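Long-range contact in glutathione S-transferase enzyme with thioredoxin-like domain (Bradyrhizobium sp., PDB 4MF7), which probably catalyses the conjugation of glutathione to electrophilic substrates: residues Val185-Leu190 with Leu230-Ala235. Residues are numbered along the deposited sequence; the frame is centred on the assembly and turned at random.
Sequences VLEARL and LTHVPA
The carboxylate of Glu-187 and the imidazole of His-232 are the flat groups where helix 171-190 meets the start of helix 232-241 in the all-helical C-terminal domain of the glutathione transferase fold. Thr-231 CB lies over the centre of one imidazole face, 4.1 Å above its plane, while Glu-187 OE1 and Leu-190 O approach the ring obliquely, OE1 coming within 3.2 Å of His-232 CD2. From its own helix the carboxylate accepts the backbone N-H groups that begin helix 232-241. Glu-187 OE1 takes hydrogen bonds from Thr-231 N (2.8 Å) and His-232 N (3.0 Å), which reach it from opposite faces of the carboxylate plane. The second is nearly straight, at 174°. Glu-187 OE2 accepts a hydrogen bond from Val-233 N at 2.8 Å; all three donors arrive on the syn side, tilted somewhat out of the plane. With CG anti to the backbone N (chi1 -178°) and a bend at chi2 (70°), the Glu-187 chain runs antiparallel alongside Leu-230 and delivers its carboxylate to the helix start, where the dipole would probably favour the negative charge. Replacing Glu-187 with alanine would probably leave these three amides without this acceptor and the first turn less firmly tied to helix 171-190. Beside the carboxylate the contact turns apolar: Val-233 also touches Val-212 of helix 203-215, and its CG2 meets Leu-186 CB at 3.9 Å, the two side chains roughly perpendicular.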
loop_
_atom_site.group_PDB
_atom_site.type_symbol
_atom_site.label_atom_id
_atom_site.label_comp_id
_atom_site.label_asym_id
_atom_site.label_seq_id
_atom_site.Cartn_x
_atom_site.Cartn_y
_atom_site.Cartn_z
ATOM N N VAL A 185 -2.530 -0.808 18.010
ATOM C CA VAL A 185 -2.867 0.322 17.155
ATOM C C VAL A 185 -4.342 0.318 16.795
ATOM O O VAL A 185 -5.018 1.330 16.948
ATOM C CB VAL A 185 -1.985 0.335 15.890
ATOM C CG1 VAL A 185 -2.455 1.403 14.902
ATOM C CG2 VAL A 185 -0.539 0.585 16.298
ATOM N N LEU A 186 -4.847 -0.828 16.354
ATOM C CA LEU A 186 -6.246 -0.944 15.992
ATOM C C LEU A 186 -7.157 -0.697 17.201
ATOM O O LEU A 186 -8.196 -0.040 17.099
ATOM C CB LEU A 186 -6.516 -2.326 15.381
ATOM C CG LEU A 186 -7.678 -2.564 14.441
ATOM C CD1 LEU A 186 -7.767 -1.539 13.324
ATOM C CD2 LEU A 186 -7.492 -3.957 13.848
ATOM N N GLU A 187 -6.755 -1.226 18.347
ATOM C CA GLU A 187 -7.502 -1.053 19.599
ATOM C C GLU A 187 -7.637 0.461 19.943
ATOM O O GLU A 187 -8.733 0.943 20.238
ATOM C CB GLU A 187 -6.766 -1.787 20.727
ATOM C CG GLU A 187 -7.442 -1.748 22.086
ATOM C CD GLU A 187 -8.716 -2.569 22.174
ATOM O OE1 GLU A 187 -9.349 -2.566 23.250
ATOM O OE2 GLU A 187 -9.100 -3.239 21.201
ATOM N N ALA A 188 -6.534 1.175 19.825
ATOM C CA ALA A 188 -6.507 2.625 20.071
ATOM C C ALA A 188 -7.407 3.377 19.092
ATOM O O ALA A 188 -8.138 4.284 19.497
ATOM C CB ALA A 188 -5.069 3.154 20.014
ATOM N N ARG A 189 -7.382 2.992 17.811
ATOM C CA ARG A 189 -8.249 3.610 16.812
ATOM C C ARG A 189 -9.717 3.345 17.070
ATOM O O ARG A 189 -10.530 4.227 16.874
ATOM C CB ARG A 189 -7.886 3.127 15.386
ATOM C CG ARG A 189 -8.748 3.689 14.276
ATOM C CD ARG A 189 -8.540 5.200 14.137
ATOM N NE ARG A 189 -9.447 5.729 13.124
ATOM C CZ ARG A 189 -9.560 7.007 12.804
ATOM N NH1 ARG A 189 -8.796 7.900 13.410
ATOM N NH2 ARG A 189 -10.424 7.388 11.868
ATOM N N LEU A 190 -10.065 2.125 17.490
ATOM C CA LEU A 190 -11.466 1.722 17.551
ATOM C C LEU A 190 -12.143 2.088 18.892
ATOM O O LEU A 190 -13.328 1.857 19.074
ATOM C CB LEU A 190 -11.592 0.212 17.259
ATOM C CG LEU A 190 -11.365 -0.227 15.811
ATOM C CD1 LEU A 190 -11.160 -1.735 15.723
ATOM C CD2 LEU A 190 -12.510 0.219 14.914
ATOM N N LEU A 230 -8.232 -7.435 25.031
ATOM C CA LEU A 230 -8.722 -6.260 24.308
ATOM C C LEU A 230 -10.224 -6.021 24.510
ATOM O O LEU A 230 -10.964 -6.890 25.011
ATOM C CB LEU A 230 -8.391 -6.391 22.803
ATOM C CG LEU A 230 -6.919 -6.602 22.482
ATOM C CD1 LEU A 230 -6.835 -7.072 21.019
ATOM C CD2 LEU A 230 -6.095 -5.345 22.716
ATOM N N THR A 231 -10.683 -4.843 24.112
ATOM C CA THR A 231 -12.114 -4.520 24.192
ATOM C C THR A 231 -12.703 -4.131 22.835
ATOM O O THR A 231 -13.718 -4.682 22.391
ATOM C CB THR A 231 -12.371 -3.398 25.217
ATOM O OG1 THR A 231 -11.721 -3.739 26.448
ATOM C CG2 THR A 231 -13.865 -3.202 25.452
ATOM N N HIS A 232 -12.040 -3.208 22.176
ATOM C CA HIS A 232 -12.579 -2.571 20.979
ATOM C C HIS A 232 -12.381 -3.415 19.725
ATOM O O HIS A 232 -13.278 -3.485 18.921
ATOM C CB HIS A 232 -11.987 -1.165 20.843
ATOM C CG HIS A 232 -12.111 -0.384 22.116
ATOM N ND1 HIS A 232 -13.332 -0.092 22.678
ATOM C CD2 HIS A 232 -11.174 0.081 22.975
ATOM C CE1 HIS A 232 -13.144 0.549 23.820
ATOM N NE2 HIS A 232 -11.845 0.665 24.024
ATOM N N VAL A 233 -11.221 -4.045 19.580
ATOM C CA VAL A 233 -11.008 -4.945 18.414
ATOM C C VAL A 233 -12.006 -6.123 18.397
ATOM O O VAL A 233 -12.650 -6.371 17.362
ATOM C CB VAL A 233 -9.546 -5.402 18.276
ATOM C CG1 VAL A 233 -9.381 -6.303 17.070
ATOM C CG2 VAL A 233 -8.615 -4.203 18.097
ATOM N N PRO A 234 -12.185 -6.828 19.534
ATOM C CA PRO A 234 -13.155 -7.945 19.552
ATOM C C PRO A 234 -14.573 -7.545 19.152
ATOM O O PRO A 234 -15.231 -8.252 18.384
ATOM C CB PRO A 234 -13.087 -8.449 21.008
ATOM C CG PRO A 234 -11.737 -8.089 21.466
ATOM C CD PRO A 234 -11.370 -6.800 20.757
ATOM N N ALA A 235 -15.030 -6.394 19.638
ATOM C CA ALA A 235 -16.366 -5.904 19.312
ATOM C C ALA A 235 -16.493 -5.521 17.829
ATOM O O ALA A 235 -17.450 -5.871 17.166
ATOM C CB ALA A 235 -16.711 -4.720 20.199
#